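Local coordinates for protein endo-1,4-beta-xylanase 1 (Hypocrea jecorina, PDB 1XYN) that hydrolyses internal beta-1,4-xylosidic bonds in the main chain of xylan, releasing xylooligosaccharides and xylose, at residues 64-69 against 73-78; 78-83 against 100-105. All blocks are in the same frame, centred on the assembly; numbering follows the deposited sequence.

Contact 1: residues 64-69 against 73-78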
ATOM      1  N   SER A  64     -16.173   9.039  -5.115  1.00 12.04           N
ATOM      2  CA  SER A  64     -16.222   9.809  -3.886  1.00 16.24           C
ATOM      3  C   SER A  64     -15.390  11.072  -3.833  1.00 17.15           C
ATOM      4  O   SER A  64     -14.467  11.260  -4.620  1.00 18.39           O
ATOM      5  CB  SER A  64     -15.752   8.923  -2.729  1.00 23.60           C
ATOM      6  OG  SER A  64     -14.383   8.562  -2.867  1.00 13.36           O
ATOM      7  N   VAL A  65     -15.753  11.954  -2.905  1.00 14.64           N
ATOM      8  CA  VAL A  65     -14.973  13.153  -2.680  1.00 11.26           C
ATOM      9  C   VAL A  65     -13.846  12.531  -1.864  1.00 10.11           C
ATOM     10  O   VAL A  65     -14.103  11.754  -0.939  1.00 15.84           O
ATOM     11  CB  VAL A  65     -15.739  14.216  -1.847  1.00 10.25           C
ATOM     12  CG1 VAL A  65     -14.798  15.356  -1.448  1.00 10.26           C
ATOM     13  CG2 VAL A  65     -16.939  14.774  -2.653  1.00  4.86           C
ATOM     14  N   TYR A  66     -12.609  12.766  -2.288  1.00 11.05           N
ATOM     15  CA  TYR A  66     -11.426  12.208  -1.641  1.00  9.25           C
ATOM     16  C   TYR A  66     -10.445  13.322  -1.291  1.00 11.78           C
ATOM     17  O   TYR A  66     -10.326  14.306  -2.023  1.00 13.40           O
ATOM     18  CB  TYR A  66     -10.774  11.191  -2.603  1.00  6.44           C
ATOM     19  CG  TYR A  66      -9.404  10.688  -2.198  1.00 10.62           C
ATOM     20  CD1 TYR A  66      -9.257   9.697  -1.232  1.00  9.68           C
ATOM     21  CD2 TYR A  66      -8.248  11.186  -2.805  1.00  2.12           C
ATOM     22  CE1 TYR A  66      -7.997   9.215  -0.886  1.00  8.81           C
ATOM     23  CE2 TYR A  66      -7.003  10.719  -2.466  1.00 10.58           C
ATOM     24  CZ  TYR A  66      -6.878   9.728  -1.505  1.00 12.50           C
ATOM     25  OH  TYR A  66      -5.630   9.247  -1.181  1.00 16.10           O
ATOM     26  N   GLY A  67      -9.724  13.159  -0.188  1.00 10.22           N
ATOM     27  CA  GLY A  67      -8.771  14.175   0.204  1.00  6.26           C
ATOM     28  C   GLY A  67      -7.822  13.777   1.316  1.00 11.30           C
ATOM     29  O   GLY A  67      -7.841  12.643   1.811  1.00  8.38           O
ATOM     30  N   TRP A  68      -6.982  14.731   1.697  1.00  9.44           N
ATOM     31  CA  TRP A  68      -5.981  14.556   2.739  1.00 11.53           C
ATOM     32  C   TRP A  68      -5.983  15.729   3.714  1.00 10.26           C
ATOM     33  O   TRP A  68      -6.553  16.787   3.450  1.00 14.76           O
ATOM     34  CB  TRP A  68      -4.586  14.418   2.125  1.00 14.48           C
ATOM     35  CG  TRP A  68      -4.366  13.104   1.471  1.00 18.41           C
ATOM     36  CD1 TRP A  68      -4.793  12.732   0.237  1.00 17.99           C
ATOM     37  CD2 TRP A  68      -3.725  11.951   2.043  1.00 21.40           C
ATOM     38  NE1 TRP A  68      -4.471  11.416   0.001  1.00 28.84           N
ATOM     39  CE2 TRP A  68      -3.813  10.912   1.092  1.00 20.77           C
ATOM     40  CE3 TRP A  68      -3.087  11.694   3.268  1.00 15.80           C
ATOM     41  CZ2 TRP A  68      -3.291   9.633   1.323  1.00 20.22           C
ATOM     42  CZ3 TRP A  68      -2.568  10.424   3.496  1.00 15.91           C
ATOM     43  CH2 TRP A  68      -2.674   9.411   2.528  1.00 12.61           C
ATOM     44  N   SER A  69      -5.296  15.534   4.827  1.00 13.78           N
ATOM     45  CA  SER A  69      -5.188  16.535   5.873  1.00  9.01           C
ATOM     46  C   SER A  69      -3.829  16.312   6.523  1.00  7.68           C
ATOM     47  O   SER A  69      -3.302  15.201   6.490  1.00  7.04           O
ATOM     48  CB  SER A  69      -6.319  16.327   6.886  1.00 15.43           C
ATOM     49  OG  SER A  69      -6.152  17.118   8.040  1.00  9.72           O
ATOM     50  N   LEU A  73      -2.131  13.602  10.033  1.00 19.41           N
ATOM     51  CA  LEU A  73      -2.216  13.115   8.657  1.00 16.92           C
ATOM     52  C   LEU A  73      -3.486  12.267   8.544  1.00 15.87           C
ATOM     53  O   LEU A  73      -3.609  11.242   9.217  1.00 15.09           O
ATOM     54  CB  LEU A  73      -0.979  12.282   8.291  1.00 12.51           C
ATOM     55  CG  LEU A  73      -0.951  11.638   6.893  1.00 13.56           C
ATOM     56  CD1 LEU A  73      -1.032  12.704   5.815  1.00  8.83           C
ATOM     57  CD2 LEU A  73       0.302  10.804   6.723  1.00 13.23           C
ATOM     58  N   VAL A  74      -4.415  12.696   7.687  1.00 15.16           N
ATOM     59  CA  VAL A  74      -5.695  12.011   7.511  1.00 14.41           C
ATOM     60  C   VAL A  74      -6.148  11.860   6.061  1.00 11.12           C
ATOM     61  O   VAL A  74      -6.200  12.829   5.310  1.00 15.74           O
ATOM     62  CB  VAL A  74      -6.841  12.779   8.249  1.00 13.23           C
ATOM     63  CG1 VAL A  74      -8.173  12.063   8.061  1.00 11.62           C
ATOM     64  CG2 VAL A  74      -6.521  12.950   9.734  1.00 14.19           C
ATOM     65  N   GLU A  75      -6.528  10.648   5.684  1.00  7.52           N
ATOM     66  CA  GLU A  75      -7.039  10.404   4.342  1.00  6.29           C
ATOM     67  C   GLU A  75      -8.542  10.214   4.519  1.00  9.19           C
ATOM     68  O   GLU A  75      -8.977   9.347   5.267  1.00 14.14           O
ATOM     69  CB  GLU A  75      -6.418   9.138   3.763  1.00 10.19           C
ATOM     70  CG  GLU A  75      -6.984   8.699   2.423  1.00 16.58           C
ATOM     71  CD  GLU A  75      -6.290   7.460   1.886  1.00 18.11           C
ATOM     72  OE1 GLU A  75      -6.128   6.491   2.652  1.00 14.01           O
ATOM     73  OE2 GLU A  75      -5.890   7.460   0.702  1.00 20.58           O
ATOM     74  N   TYR A  76      -9.345  11.014   3.837  1.00  6.86           N
ATOM     75  CA  TYR A  76     -10.768  10.876   3.995  1.00  4.47           C
ATOM     76  C   TYR A  76     -11.514  10.619   2.699  1.00  7.49           C
ATOM     77  O   TYR A  76     -11.042  10.958   1.620  1.00 10.21           O
ATOM     78  CB  TYR A  76     -11.336  12.091   4.746  1.00  9.68           C
ATOM     79  CG  TYR A  76     -11.231  13.422   4.032  1.00  6.91           C
ATOM     80  CD1 TYR A  76     -12.177  13.787   3.074  1.00  9.31           C
ATOM     81  CD2 TYR A  76     -10.189  14.318   4.310  1.00  7.87           C
ATOM     82  CE1 TYR A  76     -12.094  15.004   2.402  1.00  8.54           C
ATOM     83  CE2 TYR A  76     -10.097  15.544   3.640  1.00  4.22           C
ATOM     84  CZ  TYR A  76     -11.058  15.874   2.686  1.00  9.08           C
ATOM     85  OH  TYR A  76     -11.004  17.065   1.998  1.00 15.92           O
ATOM     86  N   TYR A  77     -12.675   9.988   2.824  1.00  7.50           N
ATOM     87  CA  TYR A  77     -13.527   9.665   1.688  1.00 11.27           C
ATOM     88  C   TYR A  77     -14.958   9.972   2.069  1.00 10.64           C
ATOM     89  O   TYR A  77     -15.351   9.829   3.224  1.00 12.14           O
ATOM     90  CB  TYR A  77     -13.508   8.165   1.349  1.00  9.41           C
ATOM     91  CG  TYR A  77     -12.209   7.562   0.860  1.00  9.57           C
ATOM     92  CD1 TYR A  77     -11.098   7.492   1.694  1.00  9.34           C
ATOM     93  CD2 TYR A  77     -12.121   6.980  -0.411  1.00  6.77           C
ATOM     94  CE1 TYR A  77      -9.939   6.862   1.294  1.00 15.00           C
ATOM     95  CE2 TYR A  77     -10.960   6.343  -0.829  1.00  9.33           C
ATOM     96  CZ  TYR A  77      -9.869   6.288   0.037  1.00 16.30           C
ATOM     97  OH  TYR A  77      -8.702   5.657  -0.327  1.00 20.31           O
ATOM     98  N   ILE A  78     -15.736  10.369   1.073  1.00 10.88           N
ATOM     99  CA  ILE A  78     -17.152  10.636   1.235  1.00  8.53           C
ATOM    100  C   ILE A  78     -17.696   9.953  -0.005  1.00 12.52           C
ATOM    101  O   ILE A  78     -17.821  10.567  -1.070  1.00 13.08           O
ATOM    102  CB  ILE A  78     -17.491  12.141   1.233  1.00  9.92           C
ATOM    103  CG1 ILE A  78     -16.879  12.813   2.468  1.00  6.03           C
ATOM    104  CG2 ILE A  78     -19.013  12.327   1.247  1.00  2.00           C
ATOM    105  CD1 ILE A  78     -16.898  14.323   2.430  1.00  4.23           C
TER
HETATM  106  O   HOH W   1      -8.543  18.534   2.048  1.00 11.45           O
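Y66 and E75 each carry CG anti to the backbone N (chi1 170° and 174°), and E75 stays extended beyond CG, which lays its carboxylate beside the phenol end of Y66 from the adjacent antiparallel strand. Y66 OH donates to the anti lone pair of E75 OE2 (2.6 Å), and the oxygen sits at the edge of the Y66 ring. Y66 OH also accepts a hydrogen bond from W68 NE1 (2.7 Å), tilted from the indole plane. The E75 side chain also packs on the indole: its CB lies over the six-membered ring of W68, 3.9 Å from the centroid, while L73 CD1 reaches the indole edge 3.4 Å from W68 CE3. Next along the same face, Y66 presents its edge to the face of Y77 in a T-shaped pair with planes at 69°. On the opposite face of the sheet, G67 leaves room for Y76, whose ring folds back over the neighbouring strand so that G67 CA makes a CH-pi contact 4.0 Å from the ring centroid; the Y76 hydroxyl bonds Q159. Paired backbone bonds join V65 to I78 and G67 to Y76. E75 is the predicted nucleophile of this family 11 xylanase, and Y66 and Y77 probably bind substrate. The chain of hydrogen bonds from W68 NE1 to Y66 OH to E75 OE2 probably steadies the carboxylate, whose OE1 has a weak bond to Q123.

Contact 2: residues 78-83 against 100-105. With CA (calcium ion), chain B.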
ATOM      1  N   ILE A  78     -15.736  10.369   1.073  1.00 10.88           N
ATOM      2  CA  ILE A  78     -17.152  10.636   1.235  1.00  8.53           C
ATOM      3  C   ILE A  78     -17.696   9.953  -0.005  1.00 12.52           C
ATOM      4  O   ILE A  78     -17.821  10.567  -1.070  1.00 13.08           O
ATOM      5  CB  ILE A  78     -17.491  12.141   1.233  1.00  9.92           C
ATOM      6  CG1 ILE A  78     -16.879  12.813   2.468  1.00  6.03           C
ATOM      7  CG2 ILE A  78     -19.013  12.327   1.247  1.00  2.00           C
ATOM      8  CD1 ILE A  78     -16.898  14.323   2.430  1.00  4.23           C
ATOM      9  N   MET A  79     -17.880   8.641   0.123  1.00  9.97           N
ATOM     10  CA  MET A  79     -18.364   7.802  -0.962  1.00 12.05           C
ATOM     11  C   MET A  79     -19.813   8.026  -1.303  1.00  8.34           C
ATOM     12  O   MET A  79     -20.681   7.865  -0.457  1.00 16.78           O
ATOM     13  CB  MET A  79     -18.138   6.331  -0.623  1.00 18.34           C
ATOM     14  CG  MET A  79     -16.708   5.890  -0.762  1.00 21.80           C
ATOM     15  SD  MET A  79     -16.452   4.239  -0.117  1.00 24.31           S
ATOM     16  CE  MET A  79     -14.948   4.519   0.813  1.00 15.85           C
ATOM     17  N   GLU A  80     -20.058   8.407  -2.549  1.00  5.71           N
ATOM     18  CA  GLU A  80     -21.403   8.645  -3.038  1.00  5.86           C
ATOM     19  C   GLU A  80     -21.883   7.401  -3.739  1.00 10.36           C
ATOM     20  O   GLU A  80     -23.085   7.185  -3.932  1.00 10.79           O
ATOM     21  CB  GLU A  80     -21.417   9.836  -3.999  1.00 13.66           C
ATOM     22  CG  GLU A  80     -20.955  11.134  -3.349  1.00 13.48           C
ATOM     23  CD  GLU A  80     -21.884  11.578  -2.235  1.00 17.05           C
ATOM     24  OE1 GLU A  80     -23.076  11.795  -2.518  1.00 20.19           O
ATOM     25  OE2 GLU A  80     -21.426  11.719  -1.082  1.00 18.36           O
ATOM     26  N   ASP A  81     -20.919   6.543  -4.045  1.00 13.77           N
ATOM     27  CA  ASP A  81     -21.183   5.300  -4.725  1.00  9.95           C
ATOM     28  C   ASP A  81     -20.016   4.358  -4.525  1.00  4.97           C
ATOM     29  O   ASP A  81     -18.873   4.794  -4.393  1.00  3.32           O
ATOM     30  CB  ASP A  81     -21.371   5.593  -6.201  1.00 19.99           C
ATOM     31  CG  ASP A  81     -21.923   4.434  -6.960  1.00 23.09           C
ATOM     32  OD1 ASP A  81     -22.489   3.494  -6.360  1.00 22.60           O
ATOM     33  OD2 ASP A  81     -21.775   4.492  -8.188  1.00 31.30           O
ATOM     34  N   ASN A  82     -20.316   3.066  -4.482  1.00  4.57           N
ATOM     35  CA  ASN A  82     -19.302   2.035  -4.294  1.00 11.21           C
ATOM     36  C   ASN A  82     -19.852   0.657  -4.654  1.00 14.09           C
ATOM     37  O   ASN A  82     -21.051   0.386  -4.484  1.00 15.71           O
ATOM     38  CB  ASN A  82     -18.756   2.030  -2.854  1.00 16.86           C
ATOM     39  CG  ASN A  82     -19.764   1.508  -1.824  1.00 23.95           C
ATOM     40  OD1 ASN A  82     -19.578   0.426  -1.258  1.00 28.36           O
ATOM     41  ND2 ASN A  82     -20.814   2.290  -1.555  1.00 24.39           N
ATOM     42  N   HIS A  83     -18.979  -0.175  -5.224  1.00 13.02           N
ATOM     43  CA  HIS A  83     -19.316  -1.539  -5.627  1.00 14.52           C
ATOM     44  C   HIS A  83     -18.208  -2.449  -5.200  1.00 15.41           C
ATOM     45  O   HIS A  83     -17.041  -2.142  -5.441  1.00 15.46           O
ATOM     46  CB  HIS A  83     -19.396  -1.656  -7.128  1.00 15.33           C
ATOM     47  CG  HIS A  83     -20.316  -0.675  -7.738  1.00 15.02           C
ATOM     48  ND1 HIS A  83     -21.554  -1.027  -8.224  1.00 22.03           N
ATOM     49  CD2 HIS A  83     -20.198   0.659  -7.919  1.00 21.02           C
ATOM     50  CE1 HIS A  83     -22.160   0.050  -8.684  1.00 24.08           C
ATOM     51  NE2 HIS A  83     -21.355   1.087  -8.512  1.00 27.00           N
ATOM     52  N   ALA A 100     -29.547  11.674   1.976  1.00  6.78           N
ATOM     53  CA  ALA A 100     -29.369  10.319   2.480  1.00  7.73           C
ATOM     54  C   ALA A 100     -28.509  10.261   3.733  1.00  9.98           C
ATOM     55  O   ALA A 100     -27.904  11.255   4.135  1.00 16.03           O
ATOM     56  CB  ALA A 100     -28.766   9.436   1.406  1.00  6.30           C
ATOM     57  N   THR A 101     -28.468   9.082   4.350  1.00 11.56           N
ATOM     58  CA  THR A 101     -27.674   8.865   5.552  1.00 13.17           C
ATOM     59  C   THR A 101     -26.358   8.204   5.137  1.00 12.35           C
ATOM     60  O   THR A 101     -26.306   7.461   4.153  1.00 11.61           O
ATOM     61  CB  THR A 101     -28.392   7.924   6.557  1.00 13.48           C
ATOM     62  OG1 THR A 101     -29.784   8.247   6.627  1.00 19.94           O
ATOM     63  CG2 THR A 101     -27.787   8.083   7.941  1.00  9.66           C
ATOM     64  N   TYR A 102     -25.307   8.470   5.904  1.00 11.60           N
ATOM     65  CA  TYR A 102     -23.983   7.920   5.642  1.00 16.98           C
ATOM     66  C   TYR A 102     -23.486   7.180   6.869  1.00 15.62           C
ATOM     67  O   TYR A 102     -23.649   7.663   7.985  1.00 19.72           O
ATOM     68  CB  TYR A 102     -22.976   9.045   5.354  1.00 16.29           C
ATOM     69  CG  TYR A 102     -23.202   9.804   4.071  1.00 13.55           C
ATOM     70  CD1 TYR A 102     -24.318  10.629   3.907  1.00 16.17           C
ATOM     71  CD2 TYR A 102     -22.293   9.704   3.018  1.00 14.80           C
ATOM     72  CE1 TYR A 102     -24.528  11.337   2.721  1.00 18.40           C
ATOM     73  CE2 TYR A 102     -22.489  10.405   1.829  1.00 18.79           C
ATOM     74  CZ  TYR A 102     -23.607  11.216   1.687  1.00 21.18           C
ATOM     75  OH  TYR A 102     -23.806  11.891   0.509  1.00 21.47           O
ATOM     76  N   THR A 103     -22.889   6.010   6.677  1.00 16.92           N
ATOM     77  CA  THR A 103     -22.332   5.293   7.815  1.00 17.01           C
ATOM     78  C   THR A 103     -20.867   5.731   7.896  1.00 14.02           C
ATOM     79  O   THR A 103     -20.133   5.705   6.907  1.00 15.21           O
ATOM     80  CB  THR A 103     -22.461   3.754   7.686  1.00  9.41           C
ATOM     81  OG1 THR A 103     -21.661   3.285   6.600  1.00 28.95           O
ATOM     82  CG2 THR A 103     -23.907   3.367   7.436  1.00 16.41           C
ATOM     83  N   ILE A 104     -20.476   6.227   9.056  1.00 15.95           N
ATOM     84  CA  ILE A 104     -19.121   6.702   9.259  1.00 13.64           C
ATOM     85  C   ILE A 104     -18.234   5.575   9.768  1.00 17.16           C
ATOM     86  O   ILE A 104     -18.660   4.782  10.600  1.00 14.48           O
ATOM     87  CB  ILE A 104     -19.120   7.884  10.239  1.00  7.13           C
ATOM     88  CG1 ILE A 104     -20.017   8.995   9.683  1.00  5.68           C
ATOM     89  CG2 ILE A 104     -17.702   8.393  10.484  1.00 11.00           C
ATOM     90  CD1 ILE A 104     -20.226  10.148  10.635  1.00  8.67           C
ATOM     91  N   TRP A 105     -17.026   5.486   9.213  1.00 13.99           N
ATOM     92  CA  TRP A 105     -16.043   4.474   9.590  1.00  9.72           C
ATOM     93  C   TRP A 105     -14.714   5.147   9.874  1.00 10.44           C
ATOM     94  O   TRP A 105     -14.438   6.240   9.382  1.00 10.21           O
ATOM     95  CB  TRP A 105     -15.785   3.477   8.448  1.00 10.93           C
ATOM     96  CG  TRP A 105     -16.964   2.735   7.949  1.00  8.45           C
ATOM     97  CD1 TRP A 105     -17.996   3.236   7.204  1.00 10.67           C
ATOM     98  CD2 TRP A 105     -17.215   1.337   8.099  1.00 11.95           C
ATOM     99  NE1 TRP A 105     -18.869   2.232   6.870  1.00  5.87           N
ATOM    100  CE2 TRP A 105     -18.420   1.053   7.407  1.00  9.70           C
ATOM    101  CE3 TRP A 105     -16.539   0.292   8.745  1.00 13.58           C
ATOM    102  CZ2 TRP A 105     -18.968  -0.237   7.343  1.00  6.01           C
ATOM    103  CZ3 TRP A 105     -17.079  -0.994   8.680  1.00 17.80           C
ATOM    104  CH2 TRP A 105     -18.287  -1.244   7.981  1.00 14.64           C
TER
HETATM  105 CA    CA B 601     -23.517   2.659  -8.959  1.00 15.51          CA
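Y102 gives the most surface to this contact, reaching from strand 100-109 to meet E80 and I78 where segment 78-83 turns a corner at E80. Y102 OH donates to the syn lone pair of E80 OE2 (2.9 Å), and the carboxylate oxygen lies in the ring plane at the edge of the tyrosine. E80 gets there by bending at chi2 (-64°), which folds its carboxylate back toward the phenol; the two planes stand 39° apart. The acid is shared further: its OE1 forms a salt bridge with R132, while the Y102 hydroxyl also bonds R128, so a buried carboxylate and phenol are joined to two arginines that probably offset the negative charge. Below this polar end the contact is apolar and thin, with the I78 methyl CG2 4.0 Å from Y102 CE2. The E80 turn coincides with a classic beta bulge, E80 and D81 both facing L63 of strand 60-70. Just beyond it, D81 OD2 and H83 NE2 bind calcium at 2.6 and 2.7 Å. Y102 meets H142 of helix 139-148 edge-to-face and touches V95 of strand 90-97, while M79 packs on I125 and V127 of strand 119-128, the strand that lies between strands 74-79 and 100-109 in the sheet.

How the contacts relate
Contact 1 and contact 2 follow one another along the chain and share I78, which pairs with V65 in contact 1 and leads, through M79, to the corner at E80. Their centres are 13 Å apart, yet they touch directly, S64 CB of contact 1 lying 3.3 Å from M79 CA of contact 2. The 64-69/73-78 hairpin carries the predicted nucleophile, and its Y77 hydroxyl bonds E164, the predicted proton donor. In contact 2 the M79 side chain is about 7 Å from that of E164 at nearest approach. Calcium lies beyond the corner, about 12 Å from the nearest atom of the S64 side chain.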